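Local coordinates for 182aa long hypothetical protein (Pyrococcus horikoshii, PDB 2GAN), which is a putative acetyltransferase of the GNAT family that probably transfers an acetyl group from acetyl-CoA to an acceptor substrate, at the interface of chains A and B. Numbering follows the deposited sequence. Chains: chain A/B, 182aa long hypothetical protein.

Contact 1: the interface of chains A and B. Residues chain A 166, 168, 173; chain B 95-98.
A:Tyr168 and B:Pro98 make the main packing of this patch, where the turn joining strands 162-166 and 172-176 of one subunit lies on the 95-98 loop of the other. It is a mixed aromatic and backbone contact of a two-fold dimer, and it illustrates how one tyrosine can pack on a partner's main chain and bond to it. From CB the side chain leaves with chi1 at 101°, off the usual staggered positions, and, with chi2 at -58°, presents a ring face to the proline. CD1 only grazes B:Pro98 CD, whereas A:Tyr168 CE1 comes to 3.5 Å from B:Pro98 CD; on the other branch CE2 merely approaches B:Pro98 CA. B:Pro98 CB sits over the middle of the A:Tyr168 ring, 4.1 Å above its plane. A:Tyr168 CZ then meets the B:Val97-B:Pro98 peptide, 3.5 Å from B:Pro98 N. At the tip, the phenol A:Tyr168 OH can donate a hydrogen bond to B:Trp95 O at 3.1 Å. A:Tyr168 OH also lies 2.9 Å from B:Val97 O, but side-on to that C=O, a poor direction for a hydrogen bond. B:Val97 N lies in the ring plane at its edge, its N-H pointing largely aside. Alongside, selenomethionine A:Met166 sends CG anti to the backbone N (chi1 -173°) and bends at chi3, sliding past the proline in the opposite direction. A:Met166 SE ends 3.5 Å from B:Pro98 CG.

Contact 2: the interface of chains A and B. Residues chain A 96, 98, 101, 144-145; chain B 171-173.
A:Trp96 and A:Val145 meet B:Phe171 and B:Ile173 in an apolar, strand-edge dimer interface that fastens the C-terminal strand of one subunit to the body of the other. A:Val145 and B:Ile173 form an antiparallel beta bridge, so side-chain packing here accompanies a sheet running between chains. The B:Phe171 ring receives A:Trp96 CB over the centre of one face, 3.8 Å from its centroid, a CH-pi contact. A:Val145 serves two aromatic neighbours: its CB covers the A:Trp96 indole 3.4 Å above the plane, while CG2, anti to the backbone N, touches B:Phe171 CB at 3.7 Å. The valine may thus help to position the tryptophan from within its own chain while it packs on the phenylalanine across the boundary. B:Ile173 divides its branches. CG1 stands beside the backbone N (chi1 -58°) and carries CD1 to the indole edge, in its plane. B:Ile173 CD1 also abuts the proline ring at A:Pro98 CD, 3.5 Å away, a tight contact. B:Ile173 CG2 instead meets A:Leu101 CD1 at 3.9 Å, on the short 3-10 helix 99-101. By seating this isoleucine among a loop, a helical turn and strand 141-146, the site probably holds the partner's strand 172-176 against this subunit.

Contact 3: the interface of chains A and B. Residues chain A 157, 162, 174-175; chain B 109, 142-144.
A:Leu174 and B:Val144 are joined backbone to backbone, a hydrogen-bonded pairing of strand edges. A:Leu174 N donates to B:Val144 O at 2.9 Å and nearly straight, 174° at the hydrogen. The return bond, from B:Val144 N to A:Leu174 O, spans 3.0 Å, and the pair of bonds closes an antiparallel bridge between strands 172-176 and 141-146. A second bridge links A:Lys175 with B:Tyr143.

Apolar packing centres on B:Val144, whose two methyls serve different neighbours. With chi1 at -75°, B:Val144 CG1 lies beside the backbone N and faces the A:Tyr157 ring, 3.6 Å above its plane and offset toward the rim, a CH-pi contact. B:Val144 CG2 fits among A:Leu174 CB, the A:Tyr157 ring and A:Phe162, reaching A:Phe162 CD2 at 3.7 Å. The phenylalanine side chain crosses that of the valine at about a right angle, and A:Tyr157 CD1 of the same chain lies over one of its faces, toward the rim.

Aliphatic-aromatic contact is supplied by A:Lys175. Its fully extended chain runs over one face of B:Tyr143, and A:Lys175 CG lies 4.0 Å from the B:Tyr143 ring centroid. Beyond the ring, A:Lys175 NZ donates a weak hydrogen bond to B:Tyr143 OH at 3.4 Å. Together, paired backbones and a buried valine extend one subunit's sheet with a strand of the other, which would stabilise the dimer of the deposited assembly.

Contact 1: the interface of chains A and B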
loop_
_atom_site.group_PDB
_atom_site.type_symbol
_atom_site.label_atom_id
_atom_site.label_comp_id
_atom_site.label_asym_id
_atom_site.label_seq_id
_atom_site.Cartn_x
_atom_site.Cartn_y
_atom_site.Cartn_z
HETATM N N MSE A 166 9.375 -10.758 -11.396
HETATM C CA MSE A 166 9.604 -11.828 -10.435
HETATM C C MSE A 166 9.036 -11.471 -9.070
HETATM O O MSE A 166 8.878 -10.296 -8.744
HETATM C CB MSE A 166 11.107 -12.079 -10.318
HETATM C CG MSE A 166 11.497 -13.271 -9.472
HETATM SE SE MSE A 166 13.422 -13.495 -9.461
HETATM C CE MSE A 166 13.631 -14.312 -11.201
ATOM N N TYR A 168 9.941 -13.646 -6.019
ATOM C CA TYR A 168 10.500 -14.638 -5.106
ATOM C C TYR A 168 10.574 -14.138 -3.665
ATOM O O TYR A 168 10.854 -12.964 -3.413
ATOM C CB TYR A 168 11.880 -15.102 -5.605
ATOM C CG TYR A 168 13.085 -14.483 -4.920
ATOM C CD1 TYR A 168 13.282 -13.101 -4.900
ATOM C CD2 TYR A 168 14.041 -15.296 -4.305
ATOM C CE1 TYR A 168 14.403 -12.548 -4.280
ATOM C CE2 TYR A 168 15.161 -14.755 -3.685
ATOM C CZ TYR A 168 15.335 -13.382 -3.674
ATOM O OH TYR A 168 16.440 -12.854 -3.048
ATOM N N ILE A 173 10.112 -8.246 -7.386
ATOM C CA ILE A 173 11.050 -7.477 -8.194
ATOM C C ILE A 173 10.414 -6.929 -9.469
ATOM O O ILE A 173 9.723 -7.654 -10.190
ATOM C CB ILE A 173 12.279 -8.319 -8.595
ATOM C CG1 ILE A 173 13.024 -8.802 -7.349
ATOM C CG2 ILE A 173 13.213 -7.494 -9.463
ATOM C CD1 ILE A 173 12.467 -10.069 -6.759
ATOM N N TRP B 95 20.240 -9.300 0.358
ATOM C CA TRP B 95 19.509 -10.561 0.465
ATOM C C TRP B 95 18.143 -10.536 -0.211
ATOM O O TRP B 95 17.543 -11.585 -0.440
ATOM C CB TRP B 95 19.323 -10.930 1.934
ATOM C CG TRP B 95 18.461 -9.966 2.685
ATOM C CD1 TRP B 95 17.095 -9.891 2.667
ATOM C CD2 TRP B 95 18.908 -8.924 3.555
ATOM N NE1 TRP B 95 16.666 -8.866 3.474
ATOM C CE2 TRP B 95 17.760 -8.254 4.030
ATOM C CE3 TRP B 95 20.170 -8.485 3.976
ATOM C CZ2 TRP B 95 17.835 -7.172 4.917
ATOM C CZ3 TRP B 95 20.246 -7.409 4.857
ATOM C CH2 TRP B 95 19.085 -6.764 5.315
ATOM N N TRP B 96 17.655 -9.340 -0.532
ATOM C CA TRP B 96 16.346 -9.189 -1.164
ATOM C C TRP B 96 16.395 -9.257 -2.685
ATOM O O TRP B 96 15.561 -8.661 -3.364
ATOM C CB TRP B 96 15.711 -7.867 -0.726
ATOM C CG TRP B 96 16.562 -6.668 -1.022
ATOM C CD1 TRP B 96 16.642 -5.982 -2.202
ATOM C CD2 TRP B 96 17.479 -6.033 -0.126
ATOM N NE1 TRP B 96 17.549 -4.959 -2.096
ATOM C CE2 TRP B 96 18.080 -4.965 -0.832
ATOM C CE3 TRP B 96 17.853 -6.261 1.205
ATOM C CZ2 TRP B 96 19.038 -4.125 -0.249
ATOM C CZ3 TRP B 96 18.804 -5.425 1.784
ATOM C CH2 TRP B 96 19.386 -4.370 1.056
ATOM N N VAL B 97 17.372 -9.985 -3.215
ATOM C CA VAL B 97 17.520 -10.130 -4.658
ATOM C C VAL B 97 18.041 -11.518 -4.995
ATOM O O VAL B 97 18.899 -12.054 -4.297
ATOM C CB VAL B 97 18.505 -9.097 -5.233
ATOM C CG1 VAL B 97 17.956 -7.689 -5.051
ATOM C CG2 VAL B 97 19.853 -9.241 -4.546
ATOM N N PRO B 98 17.525 -12.116 -6.077
ATOM C CA PRO B 98 17.947 -13.454 -6.503
ATOM C C PRO B 98 19.362 -13.473 -7.089
ATOM O O PRO B 98 19.843 -12.470 -7.616
ATOM C CB PRO B 98 16.877 -13.837 -7.523
ATOM C CG PRO B 98 16.532 -12.523 -8.145
ATOM C CD PRO B 98 16.459 -11.595 -6.953
#

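Contact 2: the interface of chains A and B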
loop_
_atom_site.group_PDB
_atom_site.type_symbol
_atom_site.label_atom_id
_atom_site.label_comp_id
_atom_site.label_asym_id
_atom_site.label_seq_id
_atom_site.Cartn_x
_atom_site.Cartn_y
_atom_site.Cartn_z
ATOM N N TRP A 96 -13.712 -13.800 -5.850
ATOM C CA TRP A 96 -12.450 -14.273 -5.289
ATOM C C TRP A 96 -12.588 -15.468 -4.337
ATOM O O TRP A 96 -11.591 -16.086 -3.979
ATOM C CB TRP A 96 -11.703 -13.122 -4.584
ATOM C CG TRP A 96 -12.510 -12.394 -3.547
ATOM C CD1 TRP A 96 -13.361 -11.331 -3.752
ATOM C CD2 TRP A 96 -12.602 -12.714 -2.154
ATOM N NE1 TRP A 96 -13.973 -10.988 -2.578
ATOM C CE2 TRP A 96 -13.528 -11.817 -1.581
ATOM C CE3 TRP A 96 -11.994 -13.678 -1.336
ATOM C CZ2 TRP A 96 -13.862 -11.849 -0.218
ATOM C CZ3 TRP A 96 -12.324 -13.715 0.016
ATOM C CH2 TRP A 96 -13.253 -12.805 0.562
ATOM N N PRO A 98 -12.863 -19.068 -3.055
ATOM C CA PRO A 98 -12.650 -20.455 -3.479
ATOM C C PRO A 98 -13.599 -21.428 -2.769
ATOM O O PRO A 98 -14.272 -21.077 -1.793
ATOM C CB PRO A 98 -11.195 -20.703 -3.102
ATOM C CG PRO A 98 -11.092 -19.977 -1.794
ATOM C CD PRO A 98 -11.820 -18.652 -2.098
ATOM N N LEU A 101 -13.674 -21.863 0.992
ATOM C CA LEU A 101 -14.350 -20.897 1.851
ATOM C C LEU A 101 -15.865 -20.932 1.674
ATOM O O LEU A 101 -16.572 -20.041 2.146
ATOM C CB LEU A 101 -13.849 -19.474 1.601
ATOM C CG LEU A 101 -12.423 -19.129 2.029
ATOM C CD1 LEU A 101 -12.351 -17.621 2.256
ATOM C CD2 LEU A 101 -12.044 -19.863 3.305
ATOM N N VAL A 144 -11.133 -11.887 4.843
ATOM C CA VAL A 144 -11.057 -10.685 4.009
ATOM C C VAL A 144 -10.182 -10.961 2.800
ATOM O O VAL A 144 -9.423 -11.930 2.788
ATOM C CB VAL A 144 -10.438 -9.475 4.755
ATOM C CG1 VAL A 144 -11.377 -8.978 5.825
ATOM C CG2 VAL A 144 -9.089 -9.859 5.342
ATOM N N VAL A 145 -10.290 -10.113 1.779
ATOM C CA VAL A 145 -9.477 -10.267 0.584
ATOM C C VAL A 145 -8.688 -8.979 0.416
ATOM O O VAL A 145 -9.166 -7.907 0.778
ATOM C CB VAL A 145 -10.339 -10.513 -0.689
ATOM C CG1 VAL A 145 -11.173 -9.276 -1.024
ATOM C CG2 VAL A 145 -9.433 -10.874 -1.860
ATOM N N PHE B 171 -4.792 -11.690 -5.846
ATOM C CA PHE B 171 -5.288 -11.370 -4.511
ATOM C C PHE B 171 -4.799 -12.346 -3.456
ATOM O O PHE B 171 -4.295 -13.414 -3.774
ATOM C CB PHE B 171 -6.824 -11.348 -4.504
ATOM C CG PHE B 171 -7.456 -12.659 -4.910
ATOM C CD1 PHE B 171 -7.751 -12.923 -6.246
ATOM C CD2 PHE B 171 -7.725 -13.641 -3.958
ATOM C CE1 PHE B 171 -8.303 -14.150 -6.633
ATOM C CE2 PHE B 171 -8.276 -14.873 -4.330
ATOM C CZ PHE B 171 -8.565 -15.130 -5.674
ATOM N N VAL B 172 -4.944 -11.971 -2.191
ATOM C CA VAL B 172 -4.542 -12.856 -1.107
ATOM C C VAL B 172 -5.637 -12.855 -0.045
ATOM O O VAL B 172 -6.101 -11.801 0.384
ATOM C CB VAL B 172 -3.160 -12.446 -0.507
ATOM C CG1 VAL B 172 -3.026 -10.938 -0.456
ATOM C CG2 VAL B 172 -3.003 -13.041 0.890
ATOM N N ILE B 173 -6.069 -14.041 0.364
ATOM C CA ILE B 173 -7.134 -14.136 1.349
ATOM C C ILE B 173 -6.572 -14.169 2.770
ATOM O O ILE B 173 -5.589 -14.849 3.034
ATOM C CB ILE B 173 -8.012 -15.401 1.092
ATOM C CG1 ILE B 173 -8.594 -15.341 -0.330
ATOM C CG2 ILE B 173 -9.143 -15.464 2.107
ATOM C CD1 ILE B 173 -9.394 -16.558 -0.751
#

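Contact 3: the interface of chains A and B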
loop_
_atom_site.group_PDB
_atom_site.type_symbol
_atom_site.label_atom_id
_atom_site.label_comp_id
_atom_site.label_asym_id
_atom_site.label_seq_id
_atom_site.Cartn_x
_atom_site.Cartn_y
_atom_site.Cartn_z
ATOM N N TYR A 157 5.526 2.621 -9.175
ATOM C CA TYR A 157 6.481 2.184 -10.177
ATOM C C TYR A 157 5.800 1.664 -11.444
ATOM O O TYR A 157 6.202 2.003 -12.562
ATOM C CB TYR A 157 7.391 1.099 -9.598
ATOM C CG TYR A 157 8.403 1.569 -8.565
ATOM C CD1 TYR A 157 9.216 2.674 -8.810
ATOM C CD2 TYR A 157 8.620 0.845 -7.388
ATOM C CE1 TYR A 157 10.227 3.044 -7.919
ATOM C CE2 TYR A 157 9.635 1.207 -6.485
ATOM C CZ TYR A 157 10.433 2.302 -6.766
ATOM O OH TYR A 157 11.466 2.633 -5.923
ATOM N N PHE A 162 7.597 0.631 -15.084
ATOM C CA PHE A 162 8.083 -0.641 -14.562
ATOM C C PHE A 162 7.063 -1.764 -14.726
ATOM O O PHE A 162 5.856 -1.527 -14.713
ATOM C CB PHE A 162 8.481 -0.508 -13.083
ATOM C CG PHE A 162 9.756 0.270 -12.855
ATOM C CD1 PHE A 162 9.779 1.656 -12.973
ATOM C CD2 PHE A 162 10.938 -0.390 -12.533
ATOM C CE1 PHE A 162 10.960 2.378 -12.769
ATOM C CE2 PHE A 162 12.123 0.320 -12.327
ATOM C CZ PHE A 162 12.133 1.708 -12.448
ATOM N N LEU A 174 10.647 -5.644 -9.738
ATOM C CA LEU A 174 10.107 -4.992 -10.931
ATOM C C LEU A 174 11.258 -4.479 -11.790
ATOM O O LEU A 174 12.314 -4.110 -11.273
ATOM C CB LEU A 174 9.213 -3.813 -10.542
ATOM C CG LEU A 174 8.128 -4.055 -9.492
ATOM C CD1 LEU A 174 7.571 -2.721 -9.038
ATOM C CD2 LEU A 174 7.029 -4.935 -10.066
ATOM N N LYS A 175 11.047 -4.449 -13.100
ATOM C CA LYS A 175 12.069 -3.991 -14.033
ATOM C C LYS A 175 11.538 -2.898 -14.947
ATOM O O LYS A 175 10.426 -2.998 -15.469
ATOM C CB LYS A 175 12.575 -5.163 -14.883
ATOM C CG LYS A 175 13.564 -4.757 -15.971
ATOM C CD LYS A 175 14.088 -5.958 -16.753
ATOM C CE LYS A 175 15.050 -5.509 -17.854
ATOM N NZ LYS A 175 15.668 -6.632 -18.613
ATOM N N ILE B 109 17.652 0.439 -7.883
ATOM C CA ILE B 109 17.159 1.725 -7.419
ATOM C C ILE B 109 16.529 1.454 -6.058
ATOM O O ILE B 109 15.676 0.580 -5.934
ATOM C CB ILE B 109 16.089 2.294 -8.365
ATOM C CG1 ILE B 109 16.740 2.722 -9.688
ATOM C CG2 ILE B 109 15.359 3.449 -7.679
ATOM C CD1 ILE B 109 15.779 3.321 -10.693
ATOM N N PRO B 142 17.682 -0.840 -14.916
ATOM C CA PRO B 142 17.119 -0.525 -13.598
ATOM C C PRO B 142 16.070 -1.501 -13.071
ATOM O O PRO B 142 15.150 -1.897 -13.785
ATOM C CB PRO B 142 16.578 0.897 -13.783
ATOM C CG PRO B 142 16.221 0.948 -15.228
ATOM C CD PRO B 142 17.324 0.189 -15.912
ATOM N N TYR B 143 16.242 -1.893 -11.810
ATOM C CA TYR B 143 15.338 -2.802 -11.114
ATOM C C TYR B 143 15.018 -2.216 -9.741
ATOM O O TYR B 143 15.828 -1.487 -9.168
ATOM C CB TYR B 143 15.983 -4.174 -10.879
ATOM C CG TYR B 143 16.111 -5.060 -12.095
ATOM C CD1 TYR B 143 17.199 -4.945 -12.959
ATOM C CD2 TYR B 143 15.139 -6.013 -12.382
ATOM C CE1 TYR B 143 17.315 -5.762 -14.082
ATOM C CE2 TYR B 143 15.242 -6.833 -13.501
ATOM C CZ TYR B 143 16.328 -6.703 -14.346
ATOM O OH TYR B 143 16.418 -7.505 -15.460
ATOM N N VAL B 144 13.837 -2.541 -9.225
ATOM C CA VAL B 144 13.413 -2.107 -7.901
ATOM C C VAL B 144 12.818 -3.310 -7.179
ATOM O O VAL B 144 12.333 -4.251 -7.808
ATOM C CB VAL B 144 12.343 -0.983 -7.951
ATOM C CG1 VAL B 144 12.989 0.343 -8.339
ATOM C CG2 VAL B 144 11.237 -1.356 -8.938
#

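Contacts 1 and 3 lie about 12 Å apart between C-alpha centres and both involve A strands 162-166 and 172-176 placed on chain B. Contact 2 is the reciprocal placement, B strand 172-176 on chain A, with centres about 25 Å from contact 1 and 28 Å from contact 3. The 95-98 loop, strand 141-146 and Ile173 recur on both sides. Each subunit therefore packs its strands 162-166 and 172-176 on its partner. The reciprocal contacts would be consistent with a dimer, although the structure alone does not show one in solution.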